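Local coordinates for protein N-alpha-acetyltransferase 35, NatC auxiliary subunit (Saccharomyces cerevisiae, PDB 6YGA) that is the auxiliary subunit of the heterotrimeric NatC N-terminal acetyltransferase, which acetylates the N-terminal methionine of the L-A virus Gag protein, at residues B[492-497]-B[529-534]; B[485-490]-B[536-541]; B[99-104]-B[292-297]; B[256-261]-B[296-301]. All blocks are in the same frame, centred on the assembly; numbering follows the deposited sequence.

Interaction 1 (B[492-497]-B[529-534])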
loop_
_atom_site.group_PDB
_atom_site.type_symbol
_atom_site.label_atom_id
_atom_site.label_comp_id
_atom_site.label_asym_id
_atom_site.label_seq_id
_atom_site.Cartn_x
_atom_site.Cartn_y
_atom_site.Cartn_z
ATOM N N SER B 492 40.206 0.783 -21.426
ATOM C CA SER B 492 41.062 1.680 -22.195
ATOM C C SER B 492 41.870 2.594 -21.280
ATOM O O SER B 492 43.054 2.845 -21.529
ATOM C CB SER B 492 40.214 2.496 -23.171
ATOM O OG SER B 492 40.943 3.593 -23.689
ATOM N N ASN B 493 41.248 3.098 -20.209
ATOM C CA ASN B 493 41.975 3.933 -19.258
ATOM C C ASN B 493 43.007 3.118 -18.489
ATOM O O ASN B 493 44.109 3.605 -18.211
ATOM C CB ASN B 493 41.000 4.612 -18.292
ATOM C CG ASN B 493 40.070 5.593 -18.986
ATOM O OD1 ASN B 493 40.367 6.085 -20.072
ATOM N ND2 ASN B 493 38.941 5.887 -18.353
ATOM N N ILE B 494 42.665 1.875 -18.132
ATOM C CA ILE B 494 43.614 1.009 -17.439
ATOM C C ILE B 494 44.816 0.719 -18.329
ATOM O O ILE B 494 45.967 0.784 -17.882
ATOM C CB ILE B 494 42.921 -0.288 -16.976
ATOM C CG1 ILE B 494 41.907 0.002 -15.864
ATOM C CG2 ILE B 494 43.949 -1.310 -16.505
ATOM C CD1 ILE B 494 41.145 -1.226 -15.387
ATOM N N ASN B 495 44.573 0.413 -19.607
ATOM C CA ASN B 495 45.675 0.098 -20.512
ATOM C C ASN B 495 46.556 1.313 -20.776
ATOM O O ASN B 495 47.765 1.161 -20.989
ATOM C CB ASN B 495 45.138 -0.466 -21.828
ATOM C CG ASN B 495 44.677 -1.907 -21.699
ATOM O OD1 ASN B 495 45.220 -2.674 -20.903
ATOM N ND2 ASN B 495 43.670 -2.281 -22.483
ATOM N N ALA B 496 45.978 2.517 -20.766
ATOM C CA ALA B 496 46.783 3.722 -20.943
ATOM C C ALA B 496 47.806 3.865 -19.823
ATOM O O ALA B 496 48.958 4.245 -20.067
ATOM C CB ALA B 496 45.881 4.952 -21.013
ATOM N N ILE B 497 47.403 3.560 -18.588
ATOM C CA ILE B 497 48.347 3.563 -17.475
ATOM C C ILE B 497 49.377 2.452 -17.645
ATOM O O ILE B 497 50.566 2.643 -17.366
ATOM C CB ILE B 497 47.592 3.443 -16.137
ATOM C CG1 ILE B 497 46.706 4.671 -15.908
ATOM C CG2 ILE B 497 48.569 3.263 -14.986
ATOM C CD1 ILE B 497 45.864 4.598 -14.643
ATOM N N GLU B 529 43.461 2.416 -8.656
ATOM C CA GLU B 529 42.686 1.615 -7.714
ATOM C C GLU B 529 41.189 1.749 -7.973
ATOM O O GLU B 529 40.451 0.757 -7.916
ATOM C CB GLU B 529 43.031 2.021 -6.281
ATOM C CG GLU B 529 42.315 1.218 -5.208
ATOM C CD GLU B 529 42.749 1.609 -3.809
ATOM O OE1 GLU B 529 43.716 2.390 -3.677
ATOM O OE2 GLU B 529 42.122 1.135 -2.838
ATOM N N GLN B 530 40.724 2.964 -8.279
ATOM C CA GLN B 530 39.306 3.163 -8.560
ATOM C C GLN B 530 38.910 2.545 -9.898
ATOM O O GLN B 530 37.805 2.005 -10.035
ATOM C CB GLN B 530 38.967 4.653 -8.537
ATOM C CG GLN B 530 37.497 4.947 -8.772
ATOM C CD GLN B 530 36.610 4.318 -7.718
ATOM O OE1 GLN B 530 36.676 4.676 -6.542
ATOM N NE2 GLN B 530 35.778 3.370 -8.130
ATOM N N LEU B 531 39.796 2.614 -10.897
ATOM C CA LEU B 531 39.509 1.989 -12.185
ATOM C C LEU B 531 39.337 0.482 -12.040
ATOM O O LEU B 531 38.410 -0.102 -12.613
ATOM C CB LEU B 531 40.619 2.306 -13.184
ATOM C CG LEU B 531 40.613 3.701 -13.810
ATOM C CD1 LEU B 531 41.940 3.979 -14.501
ATOM C CD2 LEU B 531 39.459 3.837 -14.792
ATOM N N GLN B 532 40.218 -0.167 -11.276
ATOM C CA GLN B 532 40.081 -1.604 -11.072
ATOM C C GLN B 532 38.791 -1.929 -10.334
ATOM O O GLN B 532 38.092 -2.887 -10.682
ATOM C CB GLN B 532 41.286 -2.150 -10.309
ATOM C CG GLN B 532 42.600 -2.053 -11.066
ATOM C CD GLN B 532 42.678 -3.008 -12.246
ATOM O OE1 GLN B 532 41.890 -3.949 -12.354
ATOM N NE2 GLN B 532 43.636 -2.772 -13.135
ATOM N N ALA B 533 38.454 -1.138 -9.314
ATOM C CA ALA B 533 37.228 -1.390 -8.565
ATOM C C ALA B 533 36.002 -1.193 -9.448
ATOM O O ALA B 533 35.064 -1.999 -9.417
ATOM C CB ALA B 533 37.166 -0.483 -7.335
ATOM N N THR B 534 35.993 -0.120 -10.244
ATOM C CA THR B 534 34.893 0.102 -11.176
ATOM C C THR B 534 34.819 -1.007 -12.218
ATOM O O THR B 534 33.727 -1.476 -12.559
ATOM C CB THR B 534 35.051 1.470 -11.843
ATOM O OG1 THR B 534 34.905 2.498 -10.856
ATOM C CG2 THR B 534 34.005 1.672 -12.929
#
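I494 holds CG1 anti to its carbonyl carbon (chi1 -68°), and L531 sets CG the same way (chi1 -77°), so that these two side chains slide past each other in opposite directions. They meet between the arms of a long antiparallel helical hairpin, helices 465-506 and 511-564, in the TPR-like part of the protein, and the pair illustrates how such arms interlock without any hydrogen bond passing between the two segments. The local axes come within 10.1 Å at 144° between their directions. I494 and L531 are the closest residues by backbone, and I494 CG1 lies alongside L531 CB at 3.8 Å. The fork of L531 then divides its work. Its CD1 meets I497 CD1 tip to tip at 4.0 Å, one turn further along, while CD2 presses on N493 CB at 3.9 Å, the two chains crossing at about a right angle. Q532 flanks the other side of this apolar seam: bent at chi2, it swings its amide across I494, bringing NE2 to 3.7 Å from I494 CG2 in a purely van der Waals contact. L531 also touches A373 and I490. One turn on from Q530, T534 OG1 is bonded to E370 O and receives a bond from Q530 NE2 at 3.0 Å, the oxygen lying close to the plane of the Q530 amide.

Interaction 2 (B[485-490]-B[536-541])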
loop_
_atom_site.group_PDB
_atom_site.type_symbol
_atom_site.label_atom_id
_atom_site.label_comp_id
_atom_site.label_asym_id
_atom_site.label_seq_id
_atom_site.Cartn_x
_atom_site.Cartn_y
_atom_site.Cartn_z
ATOM N N ASP B 485 30.093 -1.143 -23.244
ATOM C CA ASP B 485 30.847 0.018 -23.701
ATOM C C ASP B 485 31.470 0.764 -22.527
ATOM O O ASP B 485 32.612 1.228 -22.615
ATOM C CB ASP B 485 29.940 0.947 -24.508
ATOM C CG ASP B 485 29.389 0.287 -25.766
ATOM O OD1 ASP B 485 29.843 -0.825 -26.115
ATOM O OD2 ASP B 485 28.499 0.882 -26.407
ATOM N N SER B 486 30.734 0.888 -21.416
ATOM C CA SER B 486 31.295 1.519 -20.225
ATOM C C SER B 486 32.535 0.778 -19.743
ATOM O O SER B 486 33.537 1.403 -19.380
ATOM C CB SER B 486 30.246 1.579 -19.112
ATOM O OG SER B 486 29.114 2.338 -19.499
ATOM N N GLN B 487 32.488 -0.558 -19.738
ATOM C CA GLN B 487 33.626 -1.333 -19.257
ATOM C C GLN B 487 34.793 -1.283 -20.233
ATOM O O GLN B 487 35.952 -1.377 -19.812
ATOM C CB GLN B 487 33.211 -2.783 -18.997
ATOM C CG GLN B 487 34.218 -3.556 -18.163
ATOM C CD GLN B 487 33.789 -4.981 -17.896
ATOM O OE1 GLN B 487 33.519 -5.744 -18.824
ATOM N NE2 GLN B 487 33.723 -5.348 -16.620
ATOM N N ASN B 488 34.514 -1.133 -21.531
ATOM C CA ASN B 488 35.592 -0.973 -22.503
ATOM C C ASN B 488 36.323 0.349 -22.302
ATOM O O ASN B 488 37.551 0.412 -22.440
ATOM C CB ASN B 488 35.040 -1.074 -23.928
ATOM C CG ASN B 488 34.551 -2.475 -24.276
ATOM O OD1 ASN B 488 34.947 -3.460 -23.651
ATOM N ND2 ASN B 488 33.692 -2.566 -25.285
ATOM N N ASP B 489 35.592 1.419 -21.972
ATOM C CA ASP B 489 36.243 2.693 -21.684
ATOM C C ASP B 489 37.125 2.592 -20.446
ATOM O O ASP B 489 38.228 3.152 -20.412
ATOM C CB ASP B 489 35.200 3.795 -21.504
ATOM C CG ASP B 489 34.550 4.196 -22.807
ATOM O OD1 ASP B 489 35.015 3.730 -23.867
ATOM O OD2 ASP B 489 33.575 4.973 -22.773
ATOM N N ILE B 490 36.652 1.883 -19.419
ATOM C CA ILE B 490 37.464 1.670 -18.224
ATOM C C ILE B 490 38.739 0.918 -18.580
ATOM O O ILE B 490 39.841 1.293 -18.162
ATOM C CB ILE B 490 36.656 0.919 -17.151
ATOM C CG1 ILE B 490 35.419 1.722 -16.745
ATOM C CG2 ILE B 490 37.536 0.622 -15.943
ATOM C CD1 ILE B 490 35.741 3.066 -16.128
ATOM N N GLN B 536 35.686 -4.151 -11.905
ATOM C CA GLN B 536 35.118 -5.345 -11.291
ATOM C C GLN B 536 33.661 -5.141 -10.901
ATOM O O GLN B 536 32.886 -6.104 -10.891
ATOM C CB GLN B 536 35.960 -5.748 -10.085
ATOM C CG GLN B 536 37.378 -6.110 -10.480
ATOM C CD GLN B 536 38.375 -5.878 -9.371
ATOM O OE1 GLN B 536 38.091 -6.124 -8.199
ATOM N NE2 GLN B 536 39.556 -5.391 -9.735
ATOM N N PHE B 537 33.266 -3.904 -10.586
ATOM C CA PHE B 537 31.855 -3.615 -10.352
ATOM C C PHE B 537 31.043 -3.794 -11.630
ATOM O O PHE B 537 29.997 -4.453 -11.624
ATOM C CB PHE B 537 31.697 -2.199 -9.792
ATOM C CG PHE B 537 30.265 -1.746 -9.661
ATOM C CD1 PHE B 537 29.300 -2.576 -9.112
ATOM C CD2 PHE B 537 29.892 -0.476 -10.068
ATOM C CE1 PHE B 537 27.985 -2.152 -8.991
ATOM C CE2 PHE B 537 28.582 -0.047 -9.947
ATOM C CZ PHE B 537 27.630 -0.886 -9.405
ATOM N N LEU B 538 31.513 -3.219 -12.742
ATOM C CA LEU B 538 30.820 -3.403 -14.014
ATOM C C LEU B 538 30.800 -4.867 -14.429
ATOM O O LEU B 538 29.883 -5.305 -15.132
ATOM C CB LEU B 538 31.473 -2.554 -15.105
ATOM C CG LEU B 538 31.377 -1.039 -14.916
ATOM C CD1 LEU B 538 32.181 -0.305 -15.974
ATOM C CD2 LEU B 538 29.921 -0.599 -14.944
ATOM N N ASN B 539 31.803 -5.637 -14.004
ATOM C CA ASN B 539 31.794 -7.068 -14.276
ATOM C C ASN B 539 30.607 -7.745 -13.603
ATOM O O ASN B 539 29.984 -8.642 -14.182
ATOM C CB ASN B 539 33.106 -7.690 -13.809
ATOM C CG ASN B 539 33.692 -8.627 -14.829
ATOM O OD1 ASN B 539 34.408 -8.203 -15.737
ATOM N ND2 ASN B 539 33.390 -9.913 -14.694
ATOM N N TYR B 540 30.277 -7.323 -12.381
ATOM C CA TYR B 540 29.123 -7.886 -11.688
ATOM C C TYR B 540 27.816 -7.451 -12.341
ATOM O O TYR B 540 26.898 -8.265 -12.502
ATOM C CB TYR B 540 29.149 -7.482 -10.214
ATOM C CG TYR B 540 27.804 -7.588 -9.529
ATOM C CD1 TYR B 540 27.220 -8.824 -9.293
ATOM C CD2 TYR B 540 27.122 -6.450 -9.114
ATOM C CE1 TYR B 540 25.989 -8.927 -8.668
ATOM C CE2 TYR B 540 25.891 -6.541 -8.484
ATOM C CZ TYR B 540 25.329 -7.785 -8.263
ATOM O OH TYR B 540 24.105 -7.895 -7.640
ATOM N N LEU B 541 27.710 -6.174 -12.720
ATOM C CA LEU B 541 26.493 -5.694 -13.367
ATOM C C LEU B 541 26.253 -6.408 -14.690
ATOM O O LEU B 541 25.107 -6.708 -15.043
ATOM C CB LEU B 541 26.571 -4.183 -13.584
ATOM C CG LEU B 541 26.555 -3.304 -12.332
ATOM C CD1 LEU B 541 26.681 -1.840 -12.714
ATOM C CD2 LEU B 541 25.288 -3.543 -11.523
#
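L538 CD1 is the first atom to consider, since it is the methyl that enters the face of helix 465-506. It rests 3.7 Å from Q487 CA, and one branch of a single leucine touches S486, Q487 and, one turn on, I490. The distance from L538 CD1 to I490 CG1 is 3.9 Å. Beside it runs Q487, with CG anti to the backbone N and the chain extended, far enough to cross the interface. Its NE2 donates to N539 OD1 at 3.1 Å, a bent bond of 138° whose donor sits above the carbonyl plane and so misses a lone pair. The second partner of Q487 NE2 is K535 O, and the amide nitrogen is thereby gripped by two acceptors one turn apart on the same helix. This polar crossing lies beside the leucine contact in an antiparallel helical hairpin of the TPR-like region, the short axes running 9.8 Å apart and 161° from each other. N539 has a first torsion of -134°, away from the staggered positions, which carries OD1 round toward the glutamine. Further out, L483 packs on L538, L542 on Q487, and A373 on I490, while L660 touches N539 from a loop. S486 turns its hydroxyl back along its own helix, where OG bonds to F482 O.

Interaction 3 (B[99-104]-B[292-297])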
loop_
_atom_site.group_PDB
_atom_site.type_symbol
_atom_site.label_atom_id
_atom_site.label_comp_id
_atom_site.label_asym_id
_atom_site.label_seq_id
_atom_site.Cartn_x
_atom_site.Cartn_y
_atom_site.Cartn_z
ATOM N N CYS B 99 -2.335 -5.817 21.593
ATOM C CA CYS B 99 -3.007 -4.770 20.831
ATOM C C CYS B 99 -1.998 -3.923 20.064
ATOM O O CYS B 99 -2.271 -3.484 18.941
ATOM C CB CYS B 99 -3.855 -3.897 21.756
ATOM S SG CYS B 99 -5.445 -4.614 22.237
ATOM N N VAL B 100 -0.825 -3.685 20.656
ATOM C CA VAL B 100 0.233 -2.961 19.954
ATOM C C VAL B 100 0.664 -3.726 18.708
ATOM O O VAL B 100 0.856 -3.139 17.636
ATOM C CB VAL B 100 1.420 -2.699 20.901
ATOM C CG1 VAL B 100 2.601 -2.112 20.140
ATOM C CG2 VAL B 100 1.003 -1.773 22.039
ATOM N N ILE B 101 0.799 -5.049 18.824
ATOM C CA ILE B 101 1.200 -5.871 17.685
ATOM C C ILE B 101 0.123 -5.853 16.606
ATOM O O ILE B 101 0.416 -5.683 15.418
ATOM C CB ILE B 101 1.514 -7.306 18.148
ATOM C CG1 ILE B 101 2.701 -7.312 19.118
ATOM C CG2 ILE B 101 1.789 -8.210 16.955
ATOM C CD1 ILE B 101 2.943 -8.653 19.791
ATOM N N SER B 102 -1.140 -6.027 17.007
ATOM C CA SER B 102 -2.241 -6.005 16.046
ATOM C C SER B 102 -2.293 -4.678 15.296
ATOM O O SER B 102 -2.618 -4.639 14.103
ATOM C CB SER B 102 -3.562 -6.271 16.771
ATOM O OG SER B 102 -4.655 -6.336 15.875
ATOM N N TRP B 103 -1.960 -3.582 15.981
ATOM C CA TRP B 103 -1.990 -2.259 15.367
ATOM C C TRP B 103 -0.892 -2.109 14.316
ATOM O O TRP B 103 -1.164 -1.718 13.175
ATOM C CB TRP B 103 -1.855 -1.195 16.460
ATOM C CG TRP B 103 -1.648 0.205 15.979
ATOM C CD1 TRP B 103 -2.182 0.782 14.865
ATOM C CD2 TRP B 103 -0.843 1.212 16.606
ATOM N NE1 TRP B 103 -1.760 2.085 14.758
ATOM C CE2 TRP B 103 -0.936 2.373 15.814
ATOM C CE3 TRP B 103 -0.051 1.242 17.758
ATOM C CZ2 TRP B 103 -0.271 3.550 16.137
ATOM C CZ3 TRP B 103 0.608 2.412 18.078
ATOM C CH2 TRP B 103 0.495 3.551 17.271
ATOM N N LEU B 104 0.351 -2.430 14.677
ATOM C CA LEU B 104 1.502 -2.172 13.817
ATOM C C LEU B 104 1.826 -3.341 12.891
ATOM O O LEU B 104 2.086 -3.134 11.702
ATOM C CB LEU B 104 2.723 -1.832 14.677
ATOM C CG LEU B 104 2.521 -0.705 15.692
ATOM C CD1 LEU B 104 3.724 -0.573 16.615
ATOM C CD2 LEU B 104 2.249 0.605 14.979
ATOM N N LYS B 292 -9.476 -10.136 15.814
ATOM C CA LYS B 292 -8.798 -11.112 16.657
ATOM C C LYS B 292 -7.331 -10.741 16.838
ATOM O O LYS B 292 -6.630 -10.427 15.871
ATOM C CB LYS B 292 -8.922 -12.509 16.049
ATOM C CG LYS B 292 -8.150 -13.585 16.801
ATOM C CD LYS B 292 -8.555 -14.973 16.335
ATOM C CE LYS B 292 -7.721 -16.056 17.005
ATOM N NZ LYS B 292 -6.302 -16.034 16.553
ATOM N N LEU B 293 -6.877 -10.776 18.083
ATOM C CA LEU B 293 -5.524 -10.382 18.431
ATOM C C LEU B 293 -4.548 -11.529 18.187
ATOM O O LEU B 293 -4.948 -12.693 18.117
ATOM C CB LEU B 293 -5.471 -9.951 19.893
ATOM C CG LEU B 293 -6.354 -8.764 20.281
ATOM C CD1 LEU B 293 -6.437 -8.628 21.794
ATOM C CD2 LEU B 293 -5.819 -7.487 19.658
ATOM N N PRO B 294 -3.258 -11.224 18.041
ATOM C CA PRO B 294 -2.259 -12.295 17.959
ATOM C C PRO B 294 -2.248 -13.126 19.234
ATOM O O PRO B 294 -2.626 -12.654 20.309
ATOM C CB PRO B 294 -0.938 -11.539 17.775
ATOM C CG PRO B 294 -1.331 -10.226 17.208
ATOM C CD PRO B 294 -2.662 -9.896 17.806
ATOM N N THR B 295 -1.804 -14.376 19.108
ATOM C CA THR B 295 -1.783 -15.293 20.241
ATOM C C THR B 295 -0.447 -15.318 20.973
ATOM O O THR B 295 -0.379 -15.867 22.078
ATOM C CB THR B 295 -2.137 -16.716 19.788
ATOM O OG1 THR B 295 -1.085 -17.236 18.966
ATOM C CG2 THR B 295 -3.439 -16.718 18.996
ATOM N N ASP B 296 0.610 -14.745 20.397
ATOM C CA ASP B 296 1.929 -14.763 21.016
ATOM C C ASP B 296 2.602 -13.408 20.824
ATOM O O ASP B 296 2.040 -12.488 20.221
ATOM C CB ASP B 296 2.790 -15.906 20.455
ATOM C CG ASP B 296 3.032 -15.796 18.953
ATOM O OD1 ASP B 296 2.733 -14.747 18.347
ATOM O OD2 ASP B 296 3.534 -16.783 18.375
ATOM N N TYR B 297 3.829 -13.295 21.335
ATOM C CA TYR B 297 4.621 -12.080 21.216
ATOM C C TYR B 297 5.646 -12.156 20.091
ATOM O O TYR B 297 6.613 -11.386 20.095
ATOM C CB TYR B 297 5.332 -11.770 22.535
ATOM C CG TYR B 297 4.456 -11.192 23.622
ATOM C CD1 TYR B 297 3.071 -11.283 23.562
ATOM C CD2 TYR B 297 5.021 -10.543 24.710
ATOM C CE1 TYR B 297 2.278 -10.750 24.561
ATOM C CE2 TYR B 297 4.241 -10.010 25.710
ATOM C CZ TYR B 297 2.871 -10.114 25.633
ATOM O OH TYR B 297 2.101 -9.577 26.637
#
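C99 opens the walk along the last turns of helix 85-104 by meeting the loop from an unexpected direction: its CB bond points away from residues 292-297, yet SG still comes within 3.9 Å of L293 CD2. Two residues on, I101 faces the loop squarely and spreads its two branches. CG2, anti to the backbone N, reaches P294 CG at 3.7 Å, the isoleucine and the proline ring crossing obliquely. The other branch, extended through chi2 (171°), carries CD1 beyond the proline to the backbone, 4.0 Å from D296 O and 4.1 Å from Y297 CA. S102 comes next and supplies carbon as its contact: CB fits into the angle between L293 and P294, 3.9 Å from both L293 CD2 and P294 CD. L293 CD2 is thus shared by the sulfur and the serine methylene, one helical turn apart. No hydrogen bond joins the two segments, but from the preceding part of helix 85-104 R98 NH1 is bonded to P294 O and D94 OD1 to Y297 OH, so polar bonds pin the same loop. On its far side the helix is covered by helix 142-167, against which V100 and W103 pack. What results is an irregular interhelical loop, extended at K292 to P294, packed against the C-terminal turns of helix 85-104 in this largely helical protein, before the chain enters helix 298-311.

Interaction 4 (B[256-261]-B[296-301])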
loop_
_atom_site.group_PDB
_atom_site.type_symbol
_atom_site.label_atom_id
_atom_site.label_comp_id
_atom_site.label_asym_id
_atom_site.label_seq_id
_atom_site.Cartn_x
_atom_site.Cartn_y
_atom_site.Cartn_z
ATOM N N SER B 256 10.815 -15.482 26.064
ATOM C CA SER B 256 10.468 -16.065 27.356
ATOM C C SER B 256 8.960 -16.071 27.569
ATOM O O SER B 256 8.408 -17.034 28.114
ATOM C CB SER B 256 11.169 -15.304 28.480
ATOM O OG SER B 256 12.575 -15.321 28.308
ATOM N N VAL B 257 8.276 -15.011 27.134
ATOM C CA VAL B 257 6.827 -14.939 27.294
ATOM C C VAL B 257 6.140 -16.000 26.443
ATOM O O VAL B 257 5.150 -16.608 26.866
ATOM C CB VAL B 257 6.325 -13.522 26.959
ATOM C CG1 VAL B 257 4.809 -13.470 26.965
ATOM C CG2 VAL B 257 6.880 -12.524 27.955
ATOM N N ASN B 258 6.663 -16.256 25.240
ATOM C CA ASN B 258 6.039 -17.240 24.359
ATOM C C ASN B 258 6.022 -18.629 24.992
ATOM O O ASN B 258 5.038 -19.367 24.859
ATOM C CB ASN B 258 6.752 -17.269 23.007
ATOM C CG ASN B 258 6.411 -16.067 22.142
ATOM O OD1 ASN B 258 5.359 -15.446 22.309
ATOM N ND2 ASN B 258 7.297 -15.736 21.209
ATOM N N GLY B 259 7.099 -19.005 25.685
ATOM C CA GLY B 259 7.097 -20.267 26.406
ATOM C C GLY B 259 6.181 -20.274 27.610
ATOM O O GLY B 259 5.787 -21.348 28.077
ATOM N N ILE B 260 5.829 -19.092 28.118
ATOM C CA ILE B 260 4.953 -18.996 29.278
ATOM C C ILE B 260 3.487 -19.088 28.865
ATOM O O ILE B 260 2.661 -19.611 29.621
ATOM C CB ILE B 260 5.250 -17.696 30.050
ATOM C CG1 ILE B 260 6.655 -17.732 30.659
ATOM C CG2 ILE B 260 4.243 -17.472 31.149
ATOM C CD1 ILE B 260 6.963 -16.530 31.538
ATOM N N PHE B 261 3.148 -18.609 27.665
ATOM C CA PHE B 261 1.761 -18.593 27.196
ATOM C C PHE B 261 1.030 -19.923 27.345
ATOM O O PHE B 261 -0.085 -19.923 27.890
ATOM C CB PHE B 261 1.711 -18.131 25.734
ATOM C CG PHE B 261 1.564 -16.651 25.570
ATOM C CD1 PHE B 261 0.466 -15.990 26.093
ATOM C CD2 PHE B 261 2.515 -15.922 24.877
ATOM C CE1 PHE B 261 0.324 -14.625 25.939
ATOM C CE2 PHE B 261 2.377 -14.557 24.718
ATOM C CZ PHE B 261 1.280 -13.907 25.250
ATOM N N ASP B 296 0.610 -14.745 20.397
ATOM C CA ASP B 296 1.929 -14.763 21.016
ATOM C C ASP B 296 2.602 -13.408 20.824
ATOM O O ASP B 296 2.040 -12.488 20.221
ATOM C CB ASP B 296 2.790 -15.906 20.455
ATOM C CG ASP B 296 3.032 -15.796 18.953
ATOM O OD1 ASP B 296 2.733 -14.747 18.347
ATOM O OD2 ASP B 296 3.534 -16.783 18.375
ATOM N N TYR B 297 3.829 -13.295 21.335
ATOM C CA TYR B 297 4.621 -12.080 21.216
ATOM C C TYR B 297 5.646 -12.156 20.091
ATOM O O TYR B 297 6.613 -11.386 20.095
ATOM C CB TYR B 297 5.332 -11.770 22.535
ATOM C CG TYR B 297 4.456 -11.192 23.622
ATOM C CD1 TYR B 297 3.071 -11.283 23.562
ATOM C CD2 TYR B 297 5.021 -10.543 24.710
ATOM C CE1 TYR B 297 2.278 -10.750 24.561
ATOM C CE2 TYR B 297 4.241 -10.010 25.710
ATOM C CZ TYR B 297 2.871 -10.114 25.633
ATOM O OH TYR B 297 2.101 -9.577 26.637
ATOM N N SER B 298 5.462 -13.068 19.132
ATOM C CA SER B 298 6.422 -13.203 18.040
ATOM C C SER B 298 6.527 -11.941 17.194
ATOM O O SER B 298 7.558 -11.727 16.546
ATOM C CB SER B 298 6.050 -14.392 17.151
ATOM O OG SER B 298 6.368 -15.621 17.782
ATOM N N GLY B 299 5.491 -11.100 17.186
ATOM C CA GLY B 299 5.557 -9.867 16.421
ATOM C C GLY B 299 6.619 -8.910 16.922
ATOM O O GLY B 299 7.184 -8.137 16.140
ATOM N N PHE B 300 6.905 -8.941 18.225
ATOM C CA PHE B 300 7.971 -8.105 18.768
ATOM C C PHE B 300 9.332 -8.547 18.249
ATOM O O PHE B 300 10.226 -7.718 18.042
ATOM C CB PHE B 300 7.941 -8.139 20.298
ATOM C CG PHE B 300 6.794 -7.380 20.903
ATOM C CD1 PHE B 300 6.513 -6.082 20.505
ATOM C CD2 PHE B 300 5.994 -7.966 21.869
ATOM C CE1 PHE B 300 5.458 -5.381 21.064
ATOM C CE2 PHE B 300 4.937 -7.270 22.431
ATOM C CZ PHE B 300 4.669 -5.977 22.027
ATOM N N ILE B 301 9.505 -9.852 18.030
ATOM C CA ILE B 301 10.761 -10.362 17.486
ATOM C C ILE B 301 10.967 -9.850 16.066
ATOM O O ILE B 301 12.058 -9.393 15.703
ATOM C CB ILE B 301 10.781 -11.901 17.539
ATOM C CG1 ILE B 301 10.603 -12.393 18.978
ATOM C CG2 ILE B 301 12.073 -12.441 16.949
ATOM C CD1 ILE B 301 10.527 -13.905 19.108
#
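V257 O is the most firmly gripped polar atom here, with two backbone donors, I260 N and F261 N, both at 2.9 Å. They are i+3 and i+4 donors near the C-terminal part of helix 245-260, which is packed against an Asx turn, closed by a weak D296-S298 bond, that leads into helix 298-311. The one hydrogen bond across the two segments runs from Y297 N to N258 OD1 at 2.8 Å, nearly straight at 162°, in the carbonyl plane and on a lone pair. N258 has CG anti to its carbonyl carbon, which lets the amide reach over the turn and leaves OD1 also 3.2 Å from D296 CB. The same OD1 lies at the edge of the F261 ring, in its plane. D296 shapes the turn from within. Its CG takes the crowded position between backbone N and carbonyl carbon, and the carboxylate makes two weak bonds, OD1 with S298 N and OD2 with S298 OG. The Y297 ring is enclosed on both faces. V257 CG1 lies over one face in a CH-pi contact, 3.8 Å from the ring centroid, and F300 stands over the opposite one. F261 joins V257 on the same side of the ring, in an offset edge-to-face stack, its edge toward the tyrosine face and the planes at 72°. The tightest aromatic approach is F261 CZ to Y297 CE1, at 3.4 Å.

In the fold
The four contacts form two pairs in well-separated regions of the chain. Interactions 1 and 2 share the same two helices, with centres 10 Å apart; interaction 1 is nested within the chain loop that interaction 2 closes, and L531 O touches I490 CG2 at 3.5 Å where they join. Interactions 3 and 4 share D296 and Y297, through which helices 85-104 and 245-260 both pack on one loop; they lie 11 Å apart between centres and meet where I101 CD1 packs on F300 CE2 at 3.6 Å. Between the pairs, the nearest atoms, those of interactions 2 and 4, are about 26 Å apart. Neither of the other NatC subunits touches any of these segments.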